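Local coordinates for protein NAD-dependent epimerase/dehydratase (Methanobrevibacter ruminantium, PDB 6DNT) that probably interconverts UDP-N-acetylglucosamine and UDP-N-acetylgalactosamine as an NAD-dependent 4-epimerase, and also binds UDP-N-acetylmuramic acid, at residues K135-C140 / K146-S151; S190-E193 / D198-A201; I253-I258 / I319-D324; S287-S292 / E334-F339. One frame throughout, in Å; residues are numbered along the deposited sequence. Where two conformers were deposited one is given.

Contact 1: K135-C140 / K146-S151. With NAD (nicotinamide-adenine-dinucleotide), chain B.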
# COMPACT_ATOMS: atom_id res chain seq x y z
N LYS A 135 -0.99 9.00 10.05
CA LYS A 135 -1.07 10.15 10.97
C LYS A 135 0.25 10.38 11.68
O LYS A 135 0.69 11.52 11.85
CB LYS A 135 -2.20 9.99 11.99
CG LYS A 135 -3.59 10.19 11.42
CD LYS A 135 -4.63 10.17 12.54
CE LYS A 135 -6.02 10.57 12.08
NZ LYS A 135 -6.98 10.63 13.23
N LEU A 136 0.91 9.29 12.07
CA LEU A 136 2.20 9.38 12.71
C LEU A 136 3.26 9.94 11.76
O LEU A 136 4.04 10.83 12.12
CB LEU A 136 2.63 8.02 13.28
CG LEU A 136 3.99 7.94 13.97
CD1 LEU A 136 3.97 8.69 15.29
CD2 LEU A 136 4.38 6.46 14.16
N PHE A 137 3.28 9.43 10.53
CA PHE A 137 4.28 9.84 9.55
C PHE A 137 4.11 11.33 9.18
O PHE A 137 5.11 12.02 8.94
CB PHE A 137 4.25 8.99 8.29
CG PHE A 137 4.47 7.50 8.51
CD1 PHE A 137 5.08 6.99 9.66
CD2 PHE A 137 4.05 6.60 7.53
CE1 PHE A 137 5.24 5.62 9.81
CE2 PHE A 137 4.23 5.24 7.67
CZ PHE A 137 4.83 4.75 8.81
N ILE A 138 2.87 11.81 9.15
CA ILE A 138 2.60 13.24 8.91
C ILE A 138 3.19 14.08 10.04
O ILE A 138 3.90 15.06 9.81
CB ILE A 138 1.09 13.50 8.73
CG1 ILE A 138 0.59 12.89 7.41
CG2 ILE A 138 0.80 15.00 8.76
CD1 ILE A 138 -0.92 12.73 7.33
N ALA A 139 2.92 13.67 11.28
CA ALA A 139 3.52 14.34 12.43
C ALA A 139 5.05 14.24 12.43
O ALA A 139 5.71 15.16 12.90
CB ALA A 139 2.94 13.80 13.72
N CYS A 140 5.62 13.13 11.94
CA CYS A 140 7.08 13.00 11.84
C CYS A 140 7.66 14.05 10.90
O CYS A 140 8.61 14.76 11.27
CB CYS A 140 7.51 11.62 11.35
SG CYS A 140 7.27 10.28 12.54
N LYS A 146 14.34 13.10 12.89
CA LYS A 146 15.57 12.68 12.19
C LYS A 146 15.39 11.35 11.50
O LYS A 146 15.90 11.15 10.40
CB LYS A 146 16.77 12.61 13.14
CG LYS A 146 17.25 13.97 13.59
CD LYS A 146 18.30 13.86 14.70
CE LYS A 146 18.53 15.19 15.40
NZ LYS A 146 17.31 15.71 16.09
N LYS A 147 14.67 10.42 12.13
CA LYS A 147 14.44 9.12 11.51
C LYS A 147 13.22 8.43 12.10
O LYS A 147 13.00 8.49 13.31
CB LYS A 147 15.66 8.23 11.68
CG LYS A 147 15.70 7.04 10.73
CD LYS A 147 16.86 7.15 9.77
CE LYS A 147 17.09 5.86 9.04
NZ LYS A 147 18.54 5.53 8.97
N VAL A 148 12.50 7.71 11.24
CA VAL A 148 11.42 6.81 11.63
C VAL A 148 11.91 5.37 11.44
O VAL A 148 12.46 5.07 10.39
CB VAL A 148 10.19 7.03 10.73
CG1 VAL A 148 9.13 5.96 10.99
CG2 VAL A 148 9.62 8.43 10.90
N ILE A 149 11.72 4.49 12.43
CA ILE A 149 12.13 3.10 12.27
C ILE A 149 10.81 2.35 12.34
O ILE A 149 10.16 2.36 13.38
CB ILE A 149 13.13 2.67 13.35
CG1 ILE A 149 14.35 3.63 13.40
CG2 ILE A 149 13.58 1.24 13.06
CD1 ILE A 149 14.14 4.89 14.21
N PHE A 150 10.41 1.75 11.22
CA PHE A 150 9.09 1.12 11.08
C PHE A 150 9.19 -0.41 11.12
O PHE A 150 10.04 -0.97 10.45
CB PHE A 150 8.46 1.54 9.75
CG PHE A 150 7.15 0.85 9.46
CD1 PHE A 150 6.07 1.00 10.32
CD2 PHE A 150 7.01 0.01 8.36
CE1 PHE A 150 4.87 0.34 10.08
CE2 PHE A 150 5.81 -0.65 8.12
CZ PHE A 150 4.75 -0.49 8.97
N SER A 151 8.31 -1.04 11.88
CA SER A 151 8.23 -2.49 12.00
C SER A 151 7.34 -3.05 10.89
O SER A 151 6.13 -2.93 10.96
CB SER A 151 7.64 -2.88 13.36
OG SER A 151 8.51 -2.52 14.39
PA NAD B . 2.26 -6.51 20.20
O1A NAD B . 2.89 -7.15 21.41
O2A NAD B . 0.80 -6.66 20.00
O5B NAD B . 2.66 -4.94 20.27
C5B NAD B . 1.86 -3.94 19.65
C4B NAD B . 1.66 -2.86 20.69
O4B NAD B . 0.96 -1.78 20.07
C3B NAD B . 0.81 -3.32 21.87
O3B NAD B . 1.47 -2.95 23.07
C2B NAD B . -0.53 -2.63 21.69
O2B NAD B . -1.24 -2.31 22.90
C1B NAD B . -0.14 -1.40 20.89
N9A NAD B . -1.15 -0.87 19.96
C8A NAD B . -1.82 -1.55 19.00
N7A NAD B . -2.62 -0.72 18.29
C5A NAD B . -2.42 0.54 18.79
C6A NAD B . -2.94 1.88 18.49
N6A NAD B . -3.83 2.06 17.51
N1A NAD B . -2.47 2.92 19.26
C2A NAD B . -1.57 2.74 20.24
N3A NAD B . -1.05 1.53 20.56
C4A NAD B . -1.45 0.43 19.87
O3 NAD B . 3.02 -7.00 18.87
PN NAD B . 4.56 -7.24 18.61
O1N NAD B . 5.42 -6.57 19.65
O2N NAD B . 4.78 -8.70 18.31
O5D NAD B . 4.70 -6.46 17.22
C5D NAD B . 5.34 -5.18 17.18
C4D NAD B . 5.48 -4.77 15.72
O4D NAD B . 6.30 -5.72 15.04
C3D NAD B . 4.14 -4.72 14.98
O3D NAD B . 4.12 -3.64 14.04
C2D NAD B . 4.11 -6.05 14.26
O2D NAD B . 3.25 -6.01 13.13
C1D NAD B . 5.57 -6.23 13.91
N1N NAD B . 5.98 -7.62 13.66
C2N NAD B . 5.99 -8.54 14.64
C3N NAD B . 6.40 -9.84 14.38
C7N NAD B . 6.42 -10.92 15.44
O7N NAD B . 6.81 -12.04 15.11
N7N NAD B . 6.01 -10.70 16.68
C4N NAD B . 6.82 -10.15 13.08
C5N NAD B . 6.79 -9.20 12.09
C6N NAD B . 6.35 -7.92 12.39

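Contact 2: S190-E193 / D198-A201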
# COMPACT_ATOMS: atom_id res chain seq x y z
N SER A 190 7.21 7.35 -0.24
CA SER A 190 6.63 8.57 -0.79
C SER A 190 6.91 9.79 0.09
O SER A 190 7.04 10.91 -0.43
CB SER A 190 5.14 8.41 -1.04
OG SER A 190 4.35 8.51 0.14
N PHE A 191 6.97 9.59 1.40
CA PHE A 191 7.28 10.69 2.33
C PHE A 191 8.75 11.09 2.26
O PHE A 191 9.07 12.27 2.45
CB PHE A 191 6.85 10.34 3.76
CG PHE A 191 5.42 10.68 4.08
CD1 PHE A 191 4.39 10.33 3.21
CD2 PHE A 191 5.09 11.34 5.26
CE1 PHE A 191 3.07 10.65 3.51
CE2 PHE A 191 3.78 11.67 5.55
CZ PHE A 191 2.76 11.31 4.67
N HIS A 192 9.64 10.13 1.98
CA HIS A 192 11.04 10.45 1.73
C HIS A 192 11.16 11.33 0.49
O HIS A 192 11.82 12.38 0.52
CB HIS A 192 11.88 9.19 1.61
CG HIS A 192 13.32 9.46 1.34
ND1 HIS A 192 14.19 9.86 2.33
CD2 HIS A 192 14.04 9.41 0.20
CE1 HIS A 192 15.39 10.04 1.81
NE2 HIS A 192 15.33 9.78 0.52
N GLU A 193 10.47 10.95 -0.57
CA GLU A 193 10.54 11.72 -1.82
C GLU A 193 9.85 13.07 -1.70
O GLU A 193 10.38 14.07 -2.21
CB GLU A 193 9.95 10.94 -3.00
CG GLU A 193 10.64 9.61 -3.29
CD GLU A 193 12.15 9.71 -3.45
OE1 GLU A 193 12.61 10.68 -4.07
OE2 GLU A 193 12.87 8.82 -2.96
N ASP A 198 13.45 10.76 6.55
CA ASP A 198 14.34 9.61 6.53
C ASP A 198 13.73 8.47 7.33
O ASP A 198 13.07 8.70 8.34
CB ASP A 198 15.71 10.00 7.08
CG ASP A 198 16.48 10.91 6.12
OD1 ASP A 198 16.15 10.97 4.91
OD2 ASP A 198 17.42 11.58 6.60
N TYR A 199 13.95 7.25 6.88
CA TYR A 199 13.30 6.09 7.48
C TYR A 199 14.06 4.81 7.19
O TYR A 199 14.78 4.72 6.21
CB TYR A 199 11.86 5.94 6.94
CG TYR A 199 11.84 5.38 5.53
CD1 TYR A 199 12.01 6.21 4.45
CD2 TYR A 199 11.70 4.01 5.29
CE1 TYR A 199 12.03 5.71 3.15
CE2 TYR A 199 11.73 3.50 4.01
CZ TYR A 199 11.88 4.36 2.94
OH TYR A 199 11.89 3.87 1.65
N VAL A 200 13.86 3.83 8.06
CA VAL A 200 14.17 2.45 7.74
C VAL A 200 12.93 1.63 8.05
O VAL A 200 12.34 1.79 9.12
CB VAL A 200 15.37 1.90 8.53
CG1 VAL A 200 15.44 0.38 8.42
CG2 VAL A 200 16.69 2.51 8.05
N ALA A 201 12.54 0.77 7.11
CA ALA A 201 11.49 -0.20 7.33
C ALA A 201 12.17 -1.54 7.53
O ALA A 201 12.98 -1.96 6.70
CB ALA A 201 10.55 -0.23 6.13

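Contact 3: I253-I258 / I319-D324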
# COMPACT_ATOMS: atom_id res chain seq x y z
N ILE A 253 16.10 -8.06 17.40
CA ILE A 253 15.21 -7.09 16.74
C ILE A 253 15.38 -5.70 17.37
O ILE A 253 15.45 -4.70 16.65
CB ILE A 253 13.73 -7.53 16.82
CG1 ILE A 253 13.50 -8.84 16.06
CG2 ILE A 253 12.82 -6.43 16.29
CD1 ILE A 253 13.80 -8.79 14.57
N ALA A 254 15.45 -5.65 18.69
CA ALA A 254 15.67 -4.38 19.39
C ALA A 254 16.99 -3.73 18.97
O ALA A 254 17.02 -2.54 18.65
CB ALA A 254 15.60 -4.58 20.89
N LYS A 255 18.06 -4.53 18.91
CA LYS A 255 19.36 -4.03 18.42
C LYS A 255 19.27 -3.47 17.00
O LYS A 255 19.79 -2.38 16.71
CB LYS A 255 20.43 -5.12 18.47
CG LYS A 255 21.02 -5.34 19.85
CD LYS A 255 22.21 -6.31 19.80
CE LYS A 255 22.61 -6.79 21.19
NZ LYS A 255 23.80 -7.68 21.13
N ALA A 256 18.62 -4.21 16.11
CA ALA A 256 18.44 -3.77 14.72
C ALA A 256 17.68 -2.44 14.64
O ALA A 256 18.00 -1.60 13.81
CB ALA A 256 17.72 -4.84 13.90
N ASN A 257 16.68 -2.27 15.51
CA ASN A 257 15.94 -1.01 15.55
C ASN A 257 16.87 0.15 15.90
O ASN A 257 16.87 1.18 15.22
CB ASN A 257 14.80 -1.09 16.57
CG ASN A 257 13.50 -1.52 15.94
OD1 ASN A 257 12.66 -0.69 15.64
ND2 ASN A 257 13.33 -2.82 15.73
N ILE A 258 17.67 -0.05 16.93
CA ILE A 258 18.53 1.02 17.46
C ILE A 258 19.64 1.35 16.47
O ILE A 258 19.90 2.54 16.21
CB ILE A 258 19.07 0.65 18.85
CG1 ILE A 258 17.89 0.58 19.83
CG2 ILE A 258 20.09 1.68 19.33
CD1 ILE A 258 18.20 -0.10 21.15
N ILE A 319 23.15 -1.36 8.10
CA ILE A 319 23.03 -0.81 9.45
C ILE A 319 24.10 -1.36 10.40
O ILE A 319 23.99 -1.24 11.61
CB ILE A 319 21.60 -1.02 10.02
CG1 ILE A 319 21.21 -2.50 10.05
CG2 ILE A 319 20.59 -0.24 9.19
CD1 ILE A 319 20.07 -2.79 11.00
N SER A 320 25.17 -1.93 9.83
CA SER A 320 26.26 -2.54 10.59
C SER A 320 25.79 -3.52 11.67
O SER A 320 26.31 -3.52 12.78
CB SER A 320 27.14 -1.44 11.21
OG SER A 320 27.57 -0.54 10.19
N PHE A 321 24.80 -4.36 11.33
CA PHE A 321 24.29 -5.35 12.27
C PHE A 321 24.68 -6.77 11.87
O PHE A 321 24.41 -7.20 10.76
CB PHE A 321 22.78 -5.22 12.41
CG PHE A 321 22.18 -6.16 13.43
CD1 PHE A 321 22.75 -6.32 14.70
CD2 PHE A 321 21.02 -6.86 13.13
CE1 PHE A 321 22.18 -7.18 15.63
CE2 PHE A 321 20.45 -7.73 14.06
CZ PHE A 321 21.03 -7.87 15.31
N LYS A 322 25.32 -7.48 12.80
CA LYS A 322 25.65 -8.90 12.64
C LYS A 322 24.97 -9.62 13.80
O LYS A 322 25.46 -9.57 14.93
CB LYS A 322 27.17 -9.13 12.68
CG LYS A 322 27.89 -8.86 11.36
CD LYS A 322 29.41 -9.08 11.46
CE LYS A 322 30.13 -8.84 10.13
NZ LYS A 322 31.60 -9.02 10.22
N PRO A 323 23.83 -10.28 13.55
CA PRO A 323 23.21 -11.02 14.65
C PRO A 323 24.03 -12.26 15.03
O PRO A 323 24.77 -12.79 14.20
CB PRO A 323 21.84 -11.41 14.09
CG PRO A 323 21.99 -11.38 12.62
CD PRO A 323 23.01 -10.32 12.32
N ASP A 324 23.90 -12.68 16.29
CA ASP A 324 24.63 -13.86 16.79
C ASP A 324 24.12 -15.10 16.04
O ASP A 324 22.92 -15.33 16.00
CB ASP A 324 24.41 -14.06 18.30
CG ASP A 324 24.85 -12.87 19.14
OD1 ASP A 324 25.81 -12.16 18.76
OD2 ASP A 324 24.25 -12.65 20.22

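Contact 4: S287-S292 / E334-F339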
# COMPACT_ATOMS: atom_id res chain seq x y z
N SER A 287 12.06 -29.41 23.46
CA SER A 287 11.90 -30.56 24.35
C SER A 287 13.20 -30.90 25.08
O SER A 287 13.16 -31.21 26.27
CB SER A 287 11.39 -31.78 23.59
OG SER A 287 10.08 -31.52 23.11
N ASP A 288 14.33 -30.80 24.39
CA ASP A 288 15.65 -31.01 25.02
C ASP A 288 15.94 -29.97 26.09
O ASP A 288 16.34 -30.32 27.21
CB ASP A 288 16.77 -31.03 23.99
CG ASP A 288 16.76 -32.27 23.12
OD1 ASP A 288 16.13 -33.28 23.51
OD2 ASP A 288 17.40 -32.26 22.05
N VAL A 289 15.71 -28.70 25.76
CA VAL A 289 15.90 -27.61 26.72
C VAL A 289 15.05 -27.83 27.98
O VAL A 289 15.53 -27.62 29.09
CB VAL A 289 15.62 -26.22 26.08
CG1 VAL A 289 15.45 -25.13 27.13
CG2 VAL A 289 16.73 -25.86 25.11
N LEU A 290 13.80 -28.26 27.81
CA LEU A 290 12.87 -28.49 28.91
C LEU A 290 12.98 -29.89 29.54
O LEU A 290 12.24 -30.19 30.47
CB LEU A 290 11.43 -28.22 28.45
CG LEU A 290 11.08 -26.72 28.36
CD1 LEU A 290 9.87 -26.47 27.48
CD2 LEU A 290 10.85 -26.15 29.75
N GLU A 291 13.89 -30.73 29.03
CA GLU A 291 14.09 -32.11 29.50
C GLU A 291 12.76 -32.87 29.53
O GLU A 291 12.42 -33.57 30.50
CB GLU A 291 14.80 -32.11 30.87
CG GLU A 291 16.15 -31.39 30.84
CD GLU A 291 16.94 -31.55 32.12
OE1 GLU A 291 16.41 -31.22 33.21
OE2 GLU A 291 18.11 -31.98 32.05
N SER A 292 12.02 -32.73 28.43
CA SER A 292 10.63 -33.17 28.35
C SER A 292 10.49 -34.43 27.50
O SER A 292 11.06 -34.51 26.42
CB SER A 292 9.77 -32.07 27.72
OG SER A 292 8.42 -32.50 27.56
N GLU A 334 16.56 -18.54 27.86
CA GLU A 334 16.08 -17.27 28.40
C GLU A 334 14.56 -17.11 28.24
O GLU A 334 13.89 -16.61 29.13
CB GLU A 334 16.83 -16.12 27.70
CG GLU A 334 16.79 -14.79 28.42
CD GLU A 334 17.92 -13.86 27.98
OE1 GLU A 334 18.98 -13.87 28.65
OE2 GLU A 334 17.77 -13.14 26.96
N THR A 335 14.03 -17.55 27.10
CA THR A 335 12.60 -17.52 26.84
C THR A 335 11.83 -18.45 27.79
O THR A 335 10.83 -18.05 28.38
CB THR A 335 12.34 -17.89 25.36
OG1 THR A 335 13.09 -17.01 24.53
CG2 THR A 335 10.87 -17.82 25.01
N VAL A 336 12.33 -19.67 27.95
CA VAL A 336 11.73 -20.64 28.87
C VAL A 336 11.72 -20.09 30.30
O VAL A 336 10.69 -20.15 30.97
CB VAL A 336 12.47 -21.99 28.80
CG1 VAL A 336 12.09 -22.89 29.97
CG2 VAL A 336 12.16 -22.69 27.49
N LYS A 337 12.85 -19.54 30.73
CA LYS A 337 12.93 -18.98 32.09
C LYS A 337 11.91 -17.86 32.29
O LYS A 337 11.26 -17.78 33.33
CB LYS A 337 14.36 -18.53 32.44
CG LYS A 337 15.36 -19.68 32.56
CD LYS A 337 16.79 -19.27 32.88
CE LYS A 337 17.78 -20.38 32.59
NZ LYS A 337 19.17 -19.96 32.89
N TRP A 338 11.72 -17.03 31.26
CA TRP A 338 10.67 -16.05 31.32
C TRP A 338 9.26 -16.67 31.49
O TRP A 338 8.51 -16.28 32.39
CB TRP A 338 10.72 -15.10 30.10
CG TRP A 338 9.79 -14.02 30.32
CD1 TRP A 338 10.03 -12.87 31.03
CD2 TRP A 338 8.43 -13.98 29.93
NE1 TRP A 338 8.90 -12.11 31.07
CE2 TRP A 338 7.90 -12.77 30.41
CE3 TRP A 338 7.61 -14.85 29.21
CZ2 TRP A 338 6.59 -12.40 30.19
CZ3 TRP A 338 6.30 -14.48 28.99
CH2 TRP A 338 5.80 -13.26 29.49
N PHE A 339 8.92 -17.67 30.67
CA PHE A 339 7.61 -18.31 30.78
C PHE A 339 7.42 -19.02 32.12
O PHE A 339 6.32 -18.99 32.66
CB PHE A 339 7.33 -19.27 29.61
CG PHE A 339 6.89 -18.56 28.36
CD1 PHE A 339 5.60 -18.08 28.26
CD2 PHE A 339 7.77 -18.32 27.32
CE1 PHE A 339 5.18 -17.40 27.13
CE2 PHE A 339 7.36 -17.64 26.19
CZ PHE A 339 6.06 -17.17 26.10

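Contact 1: K135-C140 / K146-S151
Cys140 and Val148 meet in the packed part of this helix-on-strand contact. Cys140 SG lies 3.4 Å from Val148 CG2, and Cys140 CB follows at 3.9 Å from that same methyl. Val148 was modelled in two conformers, so the closeness of all its approaches is uncertain. The sulfur reaches the strand because chi1 (-71°) sets SG anti to the carbonyl carbon of Cys140. The other branch of Val148 turns to Phe137, whose side chain it crosses at about a right angle, with Phe137 CE1 4.1 Å from Val148 CG1. Phe150 CD1 sits at the edge of the Phe137 ring, near its plane, 4.2 Å from CZ; both phenylalanine contacts are ordinary van der Waals packing. All four touching residues are buried, and Leu188 of helix 176-195 adds to the cluster by touching both phenylalanines. The loose side is at Lys146, which is exposed and points away from the helix, its NZ paired with Asp104. Lys135 and Ile138 pack on Leu123 and Pro122 of the second subunit. Farther along strand 147-153, at Ser151, the chain meets the cofactor: Ser151 CB is 3.6 Å from O4D of NAD, and Ser151 O accepts a hydrogen bond from Lys181 NZ. The axes of the two short pieces approach to 10.0 Å at 160°, close to antiparallel. This is the spacing and direction of a helix laid on a parallel sheet, and helix 122-142 belongs to the beta-alpha-beta crossover between strands 105-108 and 147-153 of the Rossmann-type fold.

Contact 2: S190-E193 / D198-A201
His192 lays its CB methylene against the rim of the Tyr199 ring, near the plane of that ring, with CB 3.8 Å from Tyr199 CE1 and 4.1 Å from Tyr199 CD1. The phenol is therefore met by an aliphatic carbon at its edge. With chi1 at 180°, CG of His192 stands anti to the backbone N, and the imidazole is carried past the tyrosine to the residue just before the strand. There Asp198 OD1 arrives at the edge of the imidazole, near the ring plane and 3.3 Å from His192 CE1. The carboxylate and ring planes are 35° apart, so the two flat groups neither stack nor lie coplanar. A carboxylate oxygen so placed would probably favour positive charge on the ring. The stronger polar partner of His192 is Leu197 O, which takes a hydrogen bond from ND1 and ties the imidazole to the turn linking helix and strand. Tight reversal of the chain is what brings these groups together, as the CA atoms of His192 and Asp198 are only 5.9 Å apart. From the next position round the helix, Phe191 packs on Phe137 and Leu134 of helix 122-142, and also on Pro176 of the second subunit. Tyr199 rests on Leu188 and Lys189 one turn back along helix 176-195. In the main sheet, strand 199-208 pairs in parallel with strand 147-153 on one hand and with 267-271 and 244-249 on the other, with backbone bonds from Val200 to Val148 and from Tyr199 to Gly267.

Contact 3: I253-I258 / I319-D324
Phe321 and Ala256 bury the most surface here, followed by Lys255. The Phe321 ring stands against helix 250-262, presenting one face to Ala256 CA, while Ala256 CB lies 3.9 Å from CD2 of the ring. The opposite face is covered from its own chain by Pro323 N, 4.0 Å above the plane and over the ring centre, so the phenyl is clasped between helix and loop. Chi1 of -177°, which extends CG away from the backbone N, sends the ring across to the helix. Lys255 closes the contact obliquely, with its CB 3.9 Å from Phe321 CE1. Ile319 adds a methyl: its CD1 approaches Ala256 O to 3.7 Å. Away from the loop, Asn257 ND2 gives an almost straight bond (176°) to Ile253 O at 3.0 Å. It comes from above the carbonyl plane, on the face opposite to Asn257 N, so two donors grip one oxygen. ND2 is also bonded to Tyr204 OH. The contact thus joins a loop beyond strand 297-299 to a helix that packs beside helix 47-56. Its chemistry is mostly apolar, with one backbone carbonyl, Ala256 O, that is hydrogen-bonded to Ser260 OG. The polar tie beside this packing is the hydrogen bond from Asp324 N to Glu252 OE2, whereas Lys255 NZ and Asp324 OD2, 5.1 Å apart, probably add only a weak attraction.

Contact 4: S287-S292 / E334-F339
The flat groups, Trp338 and Phe339, stay on helix 328-341 and leave the crossing to Val336, which meets Val289 and Leu290. Trp338 CE3 lies 3.8 Å above the Phe339 ring plane, over its centre, and Thr335 CG2 sits at the edge of the phenyl, in its plane. Phe339 CD2 in turn lies in plane at the edge of the indole. The partner segment is the C-terminal end of helix 279-289, closed by a Schellman motif. Glu291 takes a positive phi of 51°, and two backbone bonds run back into the last turn: Ser292 N to Ser287 O at 2.9 Å and Glu291 N to Asp288 O at 3.1 Å. Val289, in the last helical turn, and Leu290, next to it, face the second helix, and Val336 divides its two methyls between them. The two valines run antiparallel alongside one another, with Val289 CG1 4.1 Å from Val336 CG2. Glu334 faces elsewhere, in a salt bridge with Lys251. The contact is small and wholly apolar. It joins helices 279-289 and 328-341, probably in the C-terminal, substrate-binding part usual in this family, with Ile229 and Leu230 of helix 221-230 beside Leu290. Val336 CG1, set anti to its backbone nitrogen (chi1 166°), is pressed by Leu290 CD2 at 3.5 Å, closer than ordinary methyl packing.

Overall arrangement
Contacts 1 and 2 come first along the chain, in series, and are neighbours, their centres 8 Å apart. Strands 147-153 and 199-208 lie side by side in the main sheet, joined by a probable hydrogen bond from Phe150 N to Val200 O (2.9 Å), and both contacts reach the second subunit. Contact 3 lies 19 Å from each, between centres, and touches contact 1 where Ile149 CG2 packs on Asn257 OD1 (3.4 Å). Contact 4 is remote, its centre 25 Å from contact 3 and 40 Å from contact 2. After helix 250-262 the chain leaves for helix 279-289, returns at 319-324, then forms helix 328-341, consistent with the cofactor-binding and C-terminal parts being joined there.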